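Long-range contacts in Exo-beta-1,3-glucanase (Streptomyces sp. SirexAA-E, PDB 4PEY), which hydrolyses laminarin and laminarioligosaccharides as a secreted exo-beta-1,3-glucanase of glycoside hydrolase family 55, yielding glucose and laminaribiose: residues Gln262-Pro268 with Leu283-Thr288; Pro317-Val321 with Val344-Leu349. The protein carries 1 engineered substitution. All blocks are in the same frame, centred on the assembly; numbering follows the deposited sequence.

Contact 1. Residues Gln262-Pro268 with Leu283-Thr288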
loop_
_atom_site.group_PDB
_atom_site.type_symbol
_atom_site.label_atom_id
_atom_site.label_comp_id
_atom_site.label_asym_id
_atom_site.label_seq_id
_atom_site.Cartn_x
_atom_site.Cartn_y
_atom_site.Cartn_z
ATOM N N GLN A 262 8.655 -14.826 -20.844
ATOM C CA GLN A 262 9.344 -13.542 -20.953
ATOM C C GLN A 262 9.672 -12.980 -19.570
ATOM O O GLN A 262 10.139 -11.845 -19.444
ATOM C CB GLN A 262 8.507 -12.551 -21.766
ATOM C CG GLN A 262 8.417 -12.927 -23.245
ATOM C CD GLN A 262 7.517 -12.007 -24.046
ATOM O OE1 GLN A 262 7.181 -10.906 -23.609
ATOM N NE2 GLN A 262 7.117 -12.459 -25.229
ATOM N N PHE A 263 9.442 -13.794 -18.540
ATOM C CA PHE A 263 9.769 -13.445 -17.157
ATOM C C PHE A 263 10.887 -14.323 -16.617
ATOM O O PHE A 263 10.869 -15.536 -16.819
ATOM C CB PHE A 263 8.547 -13.602 -16.240
ATOM C CG PHE A 263 7.564 -12.481 -16.335
ATOM C CD1 PHE A 263 6.715 -12.372 -17.426
ATOM C CD2 PHE A 263 7.470 -11.543 -15.314
ATOM C CE1 PHE A 263 5.799 -11.336 -17.509
ATOM C CE2 PHE A 263 6.564 -10.500 -15.388
ATOM C CZ PHE A 263 5.726 -10.394 -16.486
ATOM N N TYR A 264 11.850 -13.716 -15.926
ATOM C CA TYR A 264 12.742 -14.484 -15.067
ATOM C C TYR A 264 11.979 -14.799 -13.788
ATOM O O TYR A 264 11.538 -13.888 -13.086
ATOM C CB TYR A 264 14.032 -13.715 -14.756
ATOM C CG TYR A 264 14.946 -14.421 -13.775
ATOM C CD1 TYR A 264 15.289 -15.753 -13.946
ATOM C CD2 TYR A 264 15.477 -13.748 -12.681
ATOM C CE1 TYR A 264 16.134 -16.397 -13.047
ATOM C CE2 TYR A 264 16.313 -14.384 -11.781
ATOM C CZ TYR A 264 16.640 -15.706 -11.966
ATOM O OH TYR A 264 17.480 -16.338 -11.072
ATOM N N VAL A 265 11.789 -16.085 -13.516
ATOM C CA VAL A 265 11.055 -16.522 -12.338
ATOM C C VAL A 265 12.038 -16.626 -11.188
ATOM O O VAL A 265 12.826 -17.569 -11.111
ATOM C CB VAL A 265 10.339 -17.863 -12.592
ATOM C CG1 VAL A 265 9.613 -18.348 -11.344
ATOM C CG2 VAL A 265 9.359 -17.716 -13.755
ATOM N N VAL A 266 12.012 -15.616 -10.318
ATOM C CA VAL A 266 12.970 -15.509 -9.224
ATOM C C VAL A 266 12.567 -16.436 -8.085
ATOM O O VAL A 266 11.423 -16.416 -7.628
ATOM C CB VAL A 266 13.076 -14.063 -8.691
ATOM C CG1 VAL A 266 14.238 -13.942 -7.705
ATOM C CG2 VAL A 266 13.231 -13.072 -9.838
ATOM N N LYS A 267 13.514 -17.253 -7.643
ATOM C CA LYS A 267 13.293 -18.183 -6.549
ATOM C C LYS A 267 14.436 -18.064 -5.542
ATOM O O LYS A 267 15.504 -17.558 -5.884
ATOM C CB LYS A 267 13.153 -19.612 -7.095
ATOM C CG LYS A 267 11.775 -19.863 -7.700
ATOM C CD LYS A 267 11.619 -21.241 -8.314
ATOM C CE LYS A 267 12.206 -21.291 -9.700
ATOM N NZ LYS A 267 11.752 -22.520 -10.410
ATOM N N PRO A 268 14.197 -18.482 -4.286
ATOM C CA PRO A 268 15.230 -18.441 -3.244
ATOM C C PRO A 268 16.575 -18.944 -3.748
ATOM O O PRO A 268 16.636 -19.999 -4.384
ATOM C CB PRO A 268 14.662 -19.366 -2.168
ATOM C CG PRO A 268 13.192 -19.176 -2.290
ATOM C CD PRO A 268 12.915 -18.984 -3.759
ATOM N N LEU A 283 14.365 -9.723 -19.997
ATOM C CA LEU A 283 13.322 -10.413 -19.233
ATOM C C LEU A 283 12.670 -9.510 -18.197
ATOM O O LEU A 283 13.310 -8.614 -17.639
ATOM C CB LEU A 283 13.891 -11.649 -18.536
ATOM C CG LEU A 283 14.423 -12.740 -19.469
ATOM C CD1 LEU A 283 15.094 -13.831 -18.657
ATOM C CD2 LEU A 283 13.313 -13.320 -20.343
ATOM N N HIS A 284 11.390 -9.758 -17.949
ATOM C CA HIS A 284 10.705 -9.170 -16.810
ATOM C C HIS A 284 11.025 -9.995 -15.568
ATOM O O HIS A 284 11.743 -10.994 -15.654
ATOM C CB HIS A 284 9.203 -9.114 -17.076
ATOM C CG HIS A 284 8.849 -8.363 -18.324
ATOM N ND1 HIS A 284 8.625 -7.003 -18.331
ATOM C CD2 HIS A 284 8.712 -8.776 -19.606
ATOM C CE1 HIS A 284 8.345 -6.613 -19.562
ATOM N NE2 HIS A 284 8.397 -7.668 -20.357
ATOM N N LEU A 285 10.514 -9.567 -14.415
ATOM C CA LEU A 285 10.801 -10.243 -13.148
ATOM C C LEU A 285 9.522 -10.705 -12.469
ATOM O O LEU A 285 8.610 -9.910 -12.264
ATOM C CB LEU A 285 11.573 -9.316 -12.200
ATOM C CG LEU A 285 12.954 -8.861 -12.690
ATOM C CD1 LEU A 285 13.551 -7.845 -11.728
ATOM C CD2 LEU A 285 13.900 -10.046 -12.866
ATOM N N LEU A 286 9.464 -11.989 -12.124
ATOM C CA LEU A 286 8.385 -12.536 -11.306
ATOM C C LEU A 286 8.978 -13.091 -10.025
ATOM O O LEU A 286 9.648 -14.129 -10.059
ATOM C CB LEU A 286 7.621 -13.636 -12.055
ATOM C CG LEU A 286 6.398 -14.198 -11.321
ATOM C CD1 LEU A 286 5.292 -13.152 -11.253
ATOM C CD2 LEU A 286 5.901 -15.477 -11.990
ATOM N N PHE A 287 8.757 -12.400 -8.904
ATOM C CA PHE A 287 9.290 -12.853 -7.626
ATOM C C PHE A 287 8.321 -13.836 -6.978
ATOM O O PHE A 287 7.237 -13.458 -6.525
ATOM C CB PHE A 287 9.561 -11.675 -6.672
ATOM C CG PHE A 287 10.691 -10.782 -7.106
ATOM C CD1 PHE A 287 10.479 -9.780 -8.039
ATOM C CD2 PHE A 287 11.965 -10.939 -6.571
ATOM C CE1 PHE A 287 11.519 -8.949 -8.435
ATOM C CE2 PHE A 287 13.002 -10.118 -6.970
ATOM C CZ PHE A 287 12.781 -9.122 -7.897
ATOM N N THR A 288 8.710 -15.102 -6.926
ATOM C CA THR A 288 7.894 -16.102 -6.251
ATOM C C THR A 288 7.983 -15.847 -4.738
ATOM O O THR A 288 8.907 -15.165 -4.280
ATOM C CB THR A 288 8.353 -17.532 -6.614
ATOM O OG1 THR A 288 9.691 -17.757 -6.153
ATOM C CG2 THR A 288 8.304 -17.732 -8.122
HETATM O O HOH W 1 8.583 -8.492 -23.082
#
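Val-266 and Phe-287 face the same side of the sheet as Tyr-264 and Leu-285. Val-266 CG2 sits over the Phe-287 ring, 4.2 Å from its centroid in a CH-pi contact, while Tyr-264 CD2 meets Leu-285 CD2 at 4.0 Å. Helix 272-280 covers this face, touching Tyr-264 and Leu-285. On the other face, His-284 CB lies 3.5 Å from the centroid of the Phe-263 ring, over its face, and Phe-263 CD2 reaches Leu-286 CB at 3.9 Å.

Between the two faces the backbones run parallel, Phe-263 opposite His-284 through Val-266 opposite Phe-287. The backbone hydrogen bonds His-284 N to Gln-262 O (2.9 Å), Tyr-264 N to His-284 O (2.7 Å), Leu-286 N to Tyr-264 O (3.0 Å) and Val-266 N to Leu-286 O (2.8 Å) alternate as a parallel pair requires. At the C-terminal end, Val-266 O accepts from both Thr-288 N (3.1 Å) and Thr-288 OG1 (2.6 Å). At the other, a water bridges Gln-262 OE1 (2.8 Å) and His-284 NE2 (2.9 Å), and His-284 ND1 bonds Val-306 N on the next strand.

A parallel pair joined through a helix packed on one face is the signature of a beta-alpha-beta unit, here opening the second parallel beta-helix of the family 55 fold.

Contact 2. Residues Pro317-Val321 with Val344-Leu349; sequences PDNGV and VNSETL
Gly-320 has the largest area covered here, 63 Å²; the residues of 344-349 that cover most of the contact are Val-344 (39 Å²) and Ser-346 (36 Å²). Gly-320 is the second central residue in a type I' beta turn from Asp-318 to Val-321, with phi/psi of 57/24 at Asn-319 and 74/14 at Gly-320, closed by Val-321 N to Asp-318 O at 3.1 Å. An ideal CB on Gly-320 would stand 2.8 Å from Asn-345 O, a clash, so the tight approach as well as the positive phi suits a residue without a side chain.

Residues 344-346 are extended (phi/psi -78/125, -57/128 and -98/128) and pass over the turn with Ser-346 CA 4.1 Å from Gly-320 CA. Corners at Glu-347 (-57/-42) and Leu-349 (-99/-40) flank extended Thr-348. Val-344 (chi1 t) points toward the turn and brings CG1 to 3.5 Å from Gly-320 N. Gly-320 CA lies 3.3 Å from Asn-345 O, and Ser-346 CA makes a CA-H...O contact of 3.4 Å with Gly-320 O. This is a loop-to-loop contact between successive coils of a parallel beta-helix: 317-321 leads from strand 314-317 to strand 324-326, while residues 344-349 follow strand 337-340 and run into strand 348-352.

Ser-346, chi1 m, donates from OG to Val-321 O at 2.8 Å. Pro-317 CG also touches Leu-349 CD2 at 3.6 Å, with Leu-349 in the mt rotamer. Water 2 joins Gly-320 N (2.9 Å), Pro-317 O (2.7 Å) and Val-344 O (2.9 Å); water 4 links Gly-320 O (3.0 Å) with Asn-345 O (3.1 Å) and Glu-347 N (3.2 Å).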
loop_
_atom_site.group_PDB
_atom_site.type_symbol
_atom_site.label_atom_id
_atom_site.label_comp_id
_atom_site.label_asym_id
_atom_site.label_seq_id
_atom_site.Cartn_x
_atom_site.Cartn_y
_atom_site.Cartn_z
ATOM N N PRO A 317 17.927 -5.717 1.641
ATOM C CA PRO A 317 19.247 -5.268 1.193
ATOM C C PRO A 317 20.291 -5.452 2.296
ATOM O O PRO A 317 20.137 -4.930 3.407
ATOM C CB PRO A 317 19.020 -3.789 0.866
ATOM C CG PRO A 317 17.935 -3.371 1.844
ATOM C CD PRO A 317 17.065 -4.600 2.066
ATOM N N ASP A 318 21.338 -6.210 1.993
ATOM C CA ASP A 318 22.451 -6.381 2.922
ATOM C C ASP A 318 23.475 -5.266 2.735
ATOM O O ASP A 318 23.426 -4.531 1.743
ATOM C CB ASP A 318 23.136 -7.738 2.715
ATOM C CG ASP A 318 22.218 -8.917 2.992
ATOM O OD1 ASP A 318 21.190 -8.752 3.692
ATOM O OD2 ASP A 318 22.542 -10.026 2.520
ATOM N N ASN A 319 24.399 -5.147 3.690
ATOM C CA ASN A 319 25.566 -4.270 3.545
ATOM C C ASN A 319 25.219 -2.809 3.281
ATOM O O ASN A 319 26.019 -2.064 2.710
ATOM C CB ASN A 319 26.478 -4.768 2.414
ATOM C CG ASN A 319 26.787 -6.244 2.513
ATOM O OD1 ASN A 319 26.849 -6.811 3.603
ATOM N ND2 ASN A 319 26.967 -6.880 1.369
ATOM N N GLY A 320 24.023 -2.401 3.691
ATOM C CA GLY A 320 23.621 -1.012 3.570
ATOM C C GLY A 320 23.282 -0.556 2.163
ATOM O O GLY A 320 23.165 0.642 1.917
ATOM N N VAL A 321 23.107 -1.490 1.230
ATOM C CA VAL A 321 22.820 -1.080 -0.139
ATOM C C VAL A 321 21.357 -0.688 -0.310
ATOM O O VAL A 321 20.508 -0.956 0.539
ATOM C CB VAL A 321 23.171 -2.187 -1.182
ATOM C CG1 VAL A 321 24.626 -2.620 -1.037
ATOM C CG2 VAL A 321 22.219 -3.385 -1.073
ATOM N N VAL A 344 22.134 -3.048 8.942
ATOM C CA VAL A 344 23.071 -2.030 8.467
ATOM C C VAL A 344 22.308 -0.934 7.731
ATOM O O VAL A 344 21.561 -1.217 6.792
ATOM C CB VAL A 344 24.139 -2.629 7.538
ATOM C CG1 VAL A 344 25.038 -1.532 6.967
ATOM C CG2 VAL A 344 24.950 -3.680 8.286
ATOM N N ASN A 345 22.486 0.314 8.159
ATOM C CA ASN A 345 21.727 1.420 7.578
ATOM C C ASN A 345 21.909 1.540 6.078
ATOM O O ASN A 345 23.043 1.589 5.594
ATOM C CB ASN A 345 22.130 2.743 8.225
ATOM C CG ASN A 345 21.220 3.874 7.832
ATOM O OD1 ASN A 345 20.072 3.935 8.272
ATOM N ND2 ASN A 345 21.725 4.789 7.009
ATOM N N SER A 346 20.788 1.595 5.363
ATOM C CA SER A 346 20.777 1.904 3.935
ATOM C C SER A 346 20.460 3.380 3.742
ATOM O O SER A 346 19.479 3.888 4.279
ATOM C CB SER A 346 19.749 1.051 3.181
ATOM O OG SER A 346 20.097 -0.317 3.200
ATOM N N GLU A 347 21.290 4.073 2.978
ATOM C CA GLU A 347 21.046 5.481 2.692
ATOM C C GLU A 347 19.667 5.659 2.049
ATOM O O GLU A 347 18.918 6.583 2.392
ATOM C CB GLU A 347 22.147 6.029 1.785
ATOM C CG GLU A 347 22.000 7.495 1.455
ATOM C CD GLU A 347 23.212 8.052 0.736
ATOM O OE1 GLU A 347 24.202 7.305 0.548
ATOM O OE2 GLU A 347 23.177 9.245 0.366
ATOM N N THR A 348 19.334 4.763 1.126
ATOM C CA THR A 348 17.989 4.691 0.543
ATOM C C THR A 348 17.596 3.228 0.403
ATOM O O THR A 348 18.471 2.381 0.239
ATOM C CB THR A 348 17.900 5.350 -0.846
ATOM O OG1 THR A 348 18.788 4.671 -1.745
ATOM C CG2 THR A 348 18.263 6.831 -0.798
ATOM N N LEU A 349 16.300 2.920 0.463
ATOM C CA LEU A 349 15.850 1.545 0.219
ATOM C C LEU A 349 15.338 1.352 -1.214
ATOM O O LEU A 349 15.594 0.321 -1.837
ATOM C CB LEU A 349 14.770 1.134 1.230
ATOM C CG LEU A 349 15.302 0.935 2.658
ATOM C CD1 LEU A 349 14.185 0.768 3.660
ATOM C CD2 LEU A 349 16.272 -0.254 2.755
HETATM O O HOH W 2 21.709 -3.501 5.054
HETATM O O HOH W 3 21.863 2.713 0.214
HETATM O O HOH W 4 24.321 3.127 3.170
#

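Overall arrangement
Contact 1 closes before contact 2 opens along the chain. Their centres are about 23 Å apart, and their nearest atoms, about 11 Å apart, do not touch. Both belong to the second beta-helical domain. The strands of contact 1 start its mixed, mainly parallel sheet, in which strand 284-287 pairs with 306-309. Contact 2 lies at later corners, where strand 314-317 leaves that same sheet and strand 348-352 joins a separate eight-strand parallel sheet. Strand hydrogen bonding therefore joins the coils at contact 1, whereas a turn, a side-chain bond and waters do so at contact 2. Contact 1 lies away from the known substrate-binding residues; at contact 2, the Leu-349 side chain is about 9 Å from that of substrate-binding Arg-403.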